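Local structure of TPR repeat-containing protein (Cytophaga hutchinsonii, 3U4T) at residues E78-I83 with I94-A99; I114-Y119 with Q129-Q134; Y146-A151 with D162-K167. The protein is of unknown function but, as a tetratricopeptide-repeat protein, probably offers a helical scaffold for binding other proteins or peptides. The protein carries 1 engineered substitution. All coordinates share one frame; numbering follows the deposited sequence.

Contact 1. Residues E78-I83 with I94-A99; sequences EYYGKI and IQQYQA
Gln96 and Tyr97 of helix 90-103 reach across to Tyr80, Gly81 and Lys82 of helix 74-86, and neighbouring positions on one helix do quite different work. The CB of Gln96 rests on the backbone of the facing helix, 3.6 Å from Gly81 N. Its CG then moves over to the tyrosine and lies 3.6 Å from Tyr80 CD2. A bend at chi2 (-44°) brings CD round against the same ring carbon, and OE1 comes within 3.2 Å of Tyr80 CD2. Ring and amide planes stand 55° apart, so the two groups are not stacked. The hydroxyl of Tyr80 turns to Glu61, which fixes the far end of the ring that Gln96 leans on. Tyr97 passes by Gly81 to the backbone of Glu78 and Lys82: Glu78 O lies at its ring edge, 3.7 Å from CE1, while its OH touches Lys82 CA at 3.5 Å. Because Gly81 carries no side chain, the ring of Tyr97 can lie close to the backbone here. Glu78 itself turns its carboxylate to Arg107. With axes 7.6 Å apart at 164°, the pair forms a tight antiparallel helical hairpin of the kind from which tetratricopeptide-repeat solenoids are built.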
# COMPACT_ATOMS: atom_id res chain seq x y z
N GLU A 78 -9.25 -14.04 -6.69
CA GLU A 78 -8.32 -13.09 -6.08
C GLU A 78 -7.01 -13.78 -5.72
O GLU A 78 -5.94 -13.32 -6.12
CB GLU A 78 -8.95 -12.47 -4.84
CG GLU A 78 -7.96 -11.80 -3.91
CD GLU A 78 -8.65 -11.20 -2.70
OE1 GLU A 78 -9.62 -11.80 -2.20
OE2 GLU A 78 -8.20 -10.14 -2.24
N TYR A 79 -7.09 -14.88 -4.98
CA TYR A 79 -5.89 -15.61 -4.59
C TYR A 79 -5.20 -16.28 -5.76
O TYR A 79 -3.99 -16.52 -5.72
CB TYR A 79 -6.21 -16.63 -3.50
CG TYR A 79 -6.27 -15.98 -2.13
CD1 TYR A 79 -7.47 -15.49 -1.62
CD2 TYR A 79 -5.10 -15.73 -1.42
CE1 TYR A 79 -7.50 -14.76 -0.45
CE2 TYR A 79 -5.12 -15.00 -0.25
CZ TYR A 79 -6.31 -14.52 0.23
OH TYR A 79 -6.30 -13.76 1.37
N TYR A 80 -5.94 -16.57 -6.82
CA TYR A 80 -5.32 -17.18 -7.98
C TYR A 80 -4.36 -16.14 -8.52
O TYR A 80 -3.20 -16.44 -8.80
CB TYR A 80 -6.37 -17.53 -9.04
CG TYR A 80 -5.82 -18.39 -10.17
CD1 TYR A 80 -4.58 -19.02 -10.05
CD2 TYR A 80 -6.57 -18.62 -11.32
CE1 TYR A 80 -4.09 -19.84 -11.07
CE2 TYR A 80 -6.09 -19.44 -12.34
CZ TYR A 80 -4.85 -20.05 -12.21
OH TYR A 80 -4.35 -20.83 -13.22
N GLY A 81 -4.86 -14.90 -8.64
CA GLY A 81 -4.04 -13.80 -9.12
C GLY A 81 -2.89 -13.47 -8.18
O GLY A 81 -1.76 -13.23 -8.64
N LYS A 82 -3.15 -13.44 -6.88
CA LYS A 82 -2.08 -13.14 -5.95
C LYS A 82 -0.99 -14.20 -6.11
O LYS A 82 0.20 -13.89 -6.06
CB LYS A 82 -2.56 -13.16 -4.50
CG LYS A 82 -3.42 -11.99 -4.08
CD LYS A 82 -3.69 -12.05 -2.58
CE LYS A 82 -4.72 -11.03 -2.14
NZ LYS A 82 -4.35 -9.65 -2.53
N ILE A 83 -1.41 -15.45 -6.30
CA ILE A 83 -0.45 -16.54 -6.47
C ILE A 83 0.31 -16.44 -7.78
O ILE A 83 1.50 -16.73 -7.82
CB ILE A 83 -1.14 -17.92 -6.37
CG1 ILE A 83 -1.67 -18.11 -4.96
CG2 ILE A 83 -0.16 -19.02 -6.68
CD1 ILE A 83 -2.60 -19.30 -4.82
N ILE A 94 -3.34 -10.46 -13.59
CA ILE A 94 -4.20 -9.30 -13.83
C ILE A 94 -5.59 -9.76 -14.27
O ILE A 94 -6.60 -9.19 -13.85
CB ILE A 94 -3.63 -8.36 -14.92
CG1 ILE A 94 -2.30 -7.75 -14.47
CG2 ILE A 94 -4.64 -7.24 -15.22
CD1 ILE A 94 -2.39 -6.87 -13.25
N GLN A 95 -5.65 -10.80 -15.10
CA GLN A 95 -6.94 -11.29 -15.55
C GLN A 95 -7.74 -11.84 -14.39
O GLN A 95 -8.95 -11.61 -14.28
CB GLN A 95 -6.76 -12.36 -16.62
CG GLN A 95 -6.45 -11.82 -18.01
CD GLN A 95 -6.72 -12.84 -19.10
OE1 GLN A 95 -5.89 -13.71 -19.36
NE2 GLN A 95 -7.90 -12.76 -19.71
N GLN A 96 -7.07 -12.56 -13.50
CA GLN A 96 -7.71 -13.14 -12.33
C GLN A 96 -8.24 -12.05 -11.41
O GLN A 96 -9.27 -12.22 -10.76
CB GLN A 96 -6.74 -14.03 -11.57
CG GLN A 96 -6.20 -15.19 -12.38
CD GLN A 96 -7.29 -15.87 -13.17
OE1 GLN A 96 -8.30 -16.27 -12.62
NE2 GLN A 96 -7.09 -15.98 -14.47
N TYR A 97 -7.53 -10.93 -11.34
CA TYR A 97 -7.99 -9.82 -10.50
C TYR A 97 -9.24 -9.26 -11.13
O TYR A 97 -10.18 -8.88 -10.42
CB TYR A 97 -6.95 -8.69 -10.39
CG TYR A 97 -5.72 -9.03 -9.58
CD1 TYR A 97 -5.79 -9.90 -8.49
CD2 TYR A 97 -4.48 -8.47 -9.89
CE1 TYR A 97 -4.66 -10.21 -7.72
CE2 TYR A 97 -3.34 -8.77 -9.12
CZ TYR A 97 -3.45 -9.64 -8.04
OH TYR A 97 -2.34 -9.93 -7.28
N GLN A 98 -9.27 -9.21 -12.45
CA GLN A 98 -10.42 -8.69 -13.16
C GLN A 98 -11.57 -9.65 -12.97
O GLN A 98 -12.67 -9.26 -12.61
CB GLN A 98 -10.11 -8.54 -14.63
CG GLN A 98 -11.30 -8.09 -15.45
CD GLN A 98 -11.84 -6.74 -15.00
OE1 GLN A 98 -11.16 -5.72 -15.11
NE2 GLN A 98 -13.06 -6.74 -14.46
N ALA A 99 -11.30 -10.93 -13.18
CA ALA A 99 -12.33 -11.95 -13.02
C ALA A 99 -13.02 -11.86 -11.66
O ALA A 99 -14.23 -12.00 -11.55
CB ALA A 99 -11.73 -13.32 -13.21

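Contact 2. Residues I114-Y119 with Q129-Q134; sequences IGSYFY and QYMEKQ. Engineered in segment 129-134: Glu132 (natural residue Ser).
Ile114, Gly115 and Ser116 of helix 109-120 meet Tyr130 and Met131 of helix 124-131 in an apolar contact between two helices that follow each other in the chain. Two side chains of the later segment carry it, Tyr130 near Gly115 N and Met131 near Gly115 C. Tyr130 offers a ring face to Ile114: CG2 sits over it in a CH-pi contact, 4.1 Å from the ring centroid and 23° off the normal, displaced toward the rim on the side of CD1. The opposite face is covered from within the same segment by Lys133, whose CE stands 3.6 Å above the ring centre. The tyrosine is thus sandwiched between the CG2 methyl of the beta-branched Ile114 and the aliphatic part of a lysine, which would limit its freedom to tilt. Met131, present as selenomethionine, works by its tip. Extended beyond CG, with chi3 at -163°, the chain carries CE to the backbone of the first helix, 3.4 Å from Ser116 N and 3.6 Å from Gly115 C. The same methyl also touches Tyr119 CB at 4.0 Å. Ser116 OG lies beside it but is bonded to Gly112 O, one turn back. Behind Met131, the amide of Gln134 folds back to give a bond from NE2 to Met131 O of 2.9 Å, in the carbonyl plane and on a lone pair. The glycine of a first helix packed against a large residue of the second, here Gly115 and Met131, is consistent with the helical hairpin of a tetratricopeptide repeat.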
# COMPACT_ATOMS: atom_id res chain seq x y z
N ILE A 114 -4.90 -3.81 -9.52
CA ILE A 114 -4.42 -3.72 -10.88
C ILE A 114 -3.68 -2.40 -11.09
O ILE A 114 -2.65 -2.35 -11.76
CB ILE A 114 -5.57 -3.87 -11.87
CG1 ILE A 114 -6.23 -5.24 -11.67
CG2 ILE A 114 -5.06 -3.71 -13.28
CD1 ILE A 114 -7.32 -5.60 -12.67
N GLY A 115 -4.20 -1.33 -10.49
CA GLY A 115 -3.57 -0.03 -10.61
C GLY A 115 -2.21 -0.02 -9.94
O GLY A 115 -1.22 0.43 -10.53
N SER A 116 -2.15 -0.50 -8.70
CA SER A 116 -0.89 -0.55 -7.99
C SER A 116 0.14 -1.26 -8.85
O SER A 116 1.30 -0.83 -8.91
CB SER A 116 -1.04 -1.29 -6.67
OG SER A 116 -1.90 -0.58 -5.80
N TYR A 117 -0.28 -2.35 -9.51
CA TYR A 117 0.63 -3.11 -10.37
C TYR A 117 1.29 -2.22 -11.41
O TYR A 117 2.51 -2.21 -11.54
CB TYR A 117 -0.10 -4.24 -11.12
CG TYR A 117 0.81 -4.90 -12.14
CD1 TYR A 117 1.80 -5.79 -11.73
CD2 TYR A 117 0.74 -4.56 -13.49
CE1 TYR A 117 2.71 -6.33 -12.64
CE2 TYR A 117 1.65 -5.09 -14.41
CZ TYR A 117 2.64 -5.97 -13.98
OH TYR A 117 3.57 -6.47 -14.88
N PHE A 118 0.49 -1.49 -12.15
CA PHE A 118 1.03 -0.63 -13.19
C PHE A 118 1.79 0.58 -12.61
O PHE A 118 2.68 1.14 -13.27
CB PHE A 118 -0.10 -0.21 -14.13
CG PHE A 118 -0.59 -1.34 -14.99
CD1 PHE A 118 0.17 -1.80 -16.06
CD2 PHE A 118 -1.77 -1.99 -14.69
CE1 PHE A 118 -0.24 -2.89 -16.81
CE2 PHE A 118 -2.18 -3.09 -15.44
CZ PHE A 118 -1.41 -3.53 -16.50
N TYR A 119 1.42 0.95 -11.39
CA TYR A 119 2.06 2.06 -10.69
C TYR A 119 3.50 1.63 -10.40
O TYR A 119 4.44 2.41 -10.58
CB TYR A 119 1.31 2.36 -9.39
CG TYR A 119 2.06 3.21 -8.40
CD1 TYR A 119 2.95 2.65 -7.49
CD2 TYR A 119 1.86 4.59 -8.36
CE1 TYR A 119 3.64 3.43 -6.57
CE2 TYR A 119 2.54 5.38 -7.44
CZ TYR A 119 3.42 4.80 -6.55
OH TYR A 119 4.11 5.61 -5.67
N GLN A 129 -6.02 5.29 -14.04
CA GLN A 129 -7.31 4.91 -14.62
C GLN A 129 -8.02 3.88 -13.77
O GLN A 129 -9.20 4.04 -13.43
CB GLN A 129 -7.17 4.32 -16.03
CG GLN A 129 -8.52 3.76 -16.51
CD GLN A 129 -8.41 2.58 -17.47
OE1 GLN A 129 -9.36 1.80 -17.60
NE2 GLN A 129 -7.28 2.46 -18.17
N TYR A 130 -7.29 2.81 -13.43
CA TYR A 130 -7.85 1.74 -12.62
C TYR A 130 -8.05 2.09 -11.16
O TYR A 130 -9.01 1.62 -10.53
CB TYR A 130 -6.98 0.49 -12.76
CG TYR A 130 -7.39 -0.40 -13.91
CD1 TYR A 130 -8.13 -1.57 -13.70
CD2 TYR A 130 -7.06 -0.07 -15.22
CE1 TYR A 130 -8.54 -2.38 -14.78
CE2 TYR A 130 -7.47 -0.87 -16.30
CZ TYR A 130 -8.20 -2.02 -16.06
OH TYR A 130 -8.61 -2.79 -17.13
N MSE A 131 -7.15 2.89 -10.59
CA MSE A 131 -7.32 3.29 -9.20
C MSE A 131 -8.58 4.15 -9.07
O MSE A 131 -9.25 4.12 -8.04
CB MSE A 131 -6.09 4.06 -8.70
CG MSE A 131 -5.01 3.17 -8.10
SE MSE A 131 -3.44 4.18 -7.70
CE MSE A 131 -2.19 2.69 -7.54
N GLU A 132 -8.92 4.90 -10.12
CA GLU A 132 -10.11 5.74 -10.10
C GLU A 132 -11.40 4.93 -10.21
O GLU A 132 -12.48 5.45 -9.89
CB GLU A 132 -10.06 6.77 -11.24
CG GLU A 132 -9.03 7.87 -11.05
CD GLU A 132 -9.04 8.85 -12.20
OE1 GLU A 132 -9.16 8.39 -13.34
OE2 GLU A 132 -8.92 10.07 -11.97
N LYS A 133 -11.29 3.68 -10.67
CA LYS A 133 -12.46 2.80 -10.79
C LYS A 133 -13.03 2.48 -9.42
O LYS A 133 -14.14 1.98 -9.30
CB LYS A 133 -12.09 1.47 -11.47
CG LYS A 133 -11.86 1.53 -12.99
CD LYS A 133 -11.73 0.11 -13.54
CE LYS A 133 -11.20 0.07 -14.98
NZ LYS A 133 -12.06 0.79 -15.96
N GLN A 134 -12.26 2.76 -8.37
CA GLN A 134 -12.72 2.51 -7.01
C GLN A 134 -13.54 3.68 -6.50
O GLN A 134 -14.45 3.50 -5.70
CB GLN A 134 -11.54 2.31 -6.08
CG GLN A 134 -10.76 1.05 -6.29
CD GLN A 134 -9.39 1.16 -5.68
OE1 GLN A 134 -8.88 0.23 -5.07
NE2 GLN A 134 -8.77 2.31 -5.86

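Contact 3. Residues Y146-A151 with D162-K167; sequences YELGQA and DSSFVK
Phe165 and Ser164 of helix 158-171 close on Gly149 of helix 142-154. The phenyl ring leads with its tip: CZ lies 3.4 Å from Gly149 C, and CE1 is 3.7 Å from Gly149 CA. The carbonyl of Tyr146 approaches near the ring plane, its O sitting at the edge 3.8 Å from Phe165 CE1. A more distant touch joins that same CE1 to Tyr146 CD2 at 4.2 Å. CG of Phe165 stands anti to its own carbonyl carbon (chi1 -68°), the first step that carries the ring toward the other helix. Ser164 fills the neighbouring place, with OG 3.3 Å from Gly149 N; the angle is too poor for a hydrogen bond, and the hydroxyl is instead bonded to Phe145 O. This is the core of a tetratricopeptide repeat, in which Gly149 and Phe165 match the conserved glycine of the first helix and the large aromatic of the second. The two axes come within 8.1 Å and run antiparallel at 165°, a spacing helped by the absence of a side chain at Gly149. One layer out, Trp181 of helix 176-189 meets both Phe165 and Tyr146, its plane inclined about 30° to the former. An alanine in place of Phe165 would probably open a gap beside Gly149 and take from Tyr146 and Trp181 the phenyl ring both pack against. Gln150 OE1 lies over one face of the Tyr146 ring, offset toward the rim, whereas Leu148 turns to Ile128 and Met131 of the preceding helix.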
# COMPACT_ATOMS: atom_id res chain seq x y z
N TYR A 146 -4.88 7.56 -0.75
CA TYR A 146 -3.44 7.69 -0.51
C TYR A 146 -2.64 7.18 -1.71
O TYR A 146 -1.68 7.82 -2.18
CB TYR A 146 -3.05 6.91 0.74
CG TYR A 146 -1.57 6.91 1.04
CD1 TYR A 146 -0.90 5.73 1.35
CD2 TYR A 146 -0.84 8.10 1.03
CE1 TYR A 146 0.47 5.73 1.64
CE2 TYR A 146 0.53 8.10 1.32
CZ TYR A 146 1.17 6.91 1.62
OH TYR A 146 2.52 6.92 1.91
N GLU A 147 -3.04 6.01 -2.21
CA GLU A 147 -2.38 5.39 -3.35
C GLU A 147 -2.72 6.10 -4.65
O GLU A 147 -1.93 6.09 -5.59
CB GLU A 147 -2.77 3.91 -3.44
CG GLU A 147 -1.84 3.02 -2.63
CD GLU A 147 -2.46 1.69 -2.27
OE1 GLU A 147 -3.55 1.39 -2.79
OE2 GLU A 147 -1.84 0.96 -1.46
N LEU A 148 -3.90 6.71 -4.70
CA LEU A 148 -4.29 7.43 -5.90
C LEU A 148 -3.50 8.72 -5.96
O LEU A 148 -3.00 9.10 -7.02
CB LEU A 148 -5.80 7.69 -5.89
CG LEU A 148 -6.38 8.50 -7.06
CD1 LEU A 148 -5.93 7.94 -8.40
CD2 LEU A 148 -7.89 8.48 -6.94
N GLY A 149 -3.35 9.39 -4.81
CA GLY A 149 -2.60 10.63 -4.77
C GLY A 149 -1.15 10.45 -5.20
O GLY A 149 -0.56 11.29 -5.91
N GLN A 150 -0.57 9.33 -4.77
CA GLN A 150 0.80 9.02 -5.13
C GLN A 150 0.88 8.80 -6.63
O GLN A 150 1.85 9.21 -7.28
CB GLN A 150 1.26 7.76 -4.41
CG GLN A 150 1.39 7.93 -2.91
CD GLN A 150 1.91 6.67 -2.26
OE1 GLN A 150 1.19 5.68 -2.15
NE2 GLN A 150 3.16 6.69 -1.84
N ALA A 151 -0.13 8.15 -7.21
CA ALA A 151 -0.10 7.92 -8.65
C ALA A 151 -0.10 9.26 -9.35
O ALA A 151 0.68 9.48 -10.27
CB ALA A 151 -1.29 7.09 -9.09
N ASP A 162 -2.61 16.62 -4.49
CA ASP A 162 -2.91 17.39 -3.28
C ASP A 162 -4.34 17.17 -2.82
O ASP A 162 -4.59 16.85 -1.67
CB ASP A 162 -2.65 18.89 -3.53
CG ASP A 162 -2.40 19.68 -2.23
OD1 ASP A 162 -1.96 19.08 -1.23
OD2 ASP A 162 -2.64 20.91 -2.23
N SER A 163 -5.29 17.35 -3.74
CA SER A 163 -6.71 17.19 -3.42
C SER A 163 -6.97 15.79 -2.89
O SER A 163 -7.74 15.59 -1.95
CB SER A 163 -7.57 17.42 -4.66
OG SER A 163 -7.31 18.69 -5.22
N SER A 164 -6.31 14.82 -3.51
CA SER A 164 -6.47 13.43 -3.11
C SER A 164 -5.86 13.23 -1.73
O SER A 164 -6.33 12.41 -0.95
CB SER A 164 -5.80 12.52 -4.15
OG SER A 164 -5.87 11.16 -3.76
N PHE A 165 -4.81 13.99 -1.42
CA PHE A 165 -4.20 13.86 -0.10
C PHE A 165 -5.07 14.60 0.92
O PHE A 165 -5.12 14.23 2.09
CB PHE A 165 -2.77 14.41 -0.09
CG PHE A 165 -1.80 13.60 -0.91
CD1 PHE A 165 -1.77 12.20 -0.78
CD2 PHE A 165 -0.95 14.21 -1.82
CE1 PHE A 165 -0.88 11.44 -1.55
CE2 PHE A 165 -0.06 13.46 -2.59
CZ PHE A 165 -0.03 12.07 -2.45
N VAL A 166 -5.75 15.66 0.46
CA VAL A 166 -6.65 16.40 1.33
C VAL A 166 -7.75 15.44 1.77
O VAL A 166 -8.28 15.56 2.87
CB VAL A 166 -7.32 17.58 0.59
CG1 VAL A 166 -8.52 18.06 1.39
CG2 VAL A 166 -6.33 18.71 0.41
N LYS A 167 -8.09 14.50 0.90
CA LYS A 167 -9.11 13.50 1.21
C LYS A 167 -8.65 12.52 2.26
O LYS A 167 -9.45 12.07 3.09
CB LYS A 167 -9.51 12.73 -0.05
CG LYS A 167 -10.57 13.38 -0.90
CD LYS A 167 -11.93 13.35 -0.20
CE LYS A 167 -13.02 13.86 -1.12
NZ LYS A 167 -14.36 13.72 -0.51

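Overall arrangement
The three contacts follow one another along the chain, each tying a helix to the next, and they touch in sequence as neighbouring steps of a solenoid. Contacts 1 and 2 have centres about 14 Å apart and are joined by Tyr97 CB packing on Ile114 CG1 at 3.7 Å. Contacts 2 and 3, with centres about 13 Å apart, meet where Met131 SE comes 3.2 Å from Glu147 O and where Tyr119 lies against Gln150 and Ala151. Contacts 1 and 3 do not touch: their centres are about 26 Å apart and their nearest atoms about 11 Å. Contact 2 therefore bridges the outer pair, Met131 and Ile114 each serving a second interface.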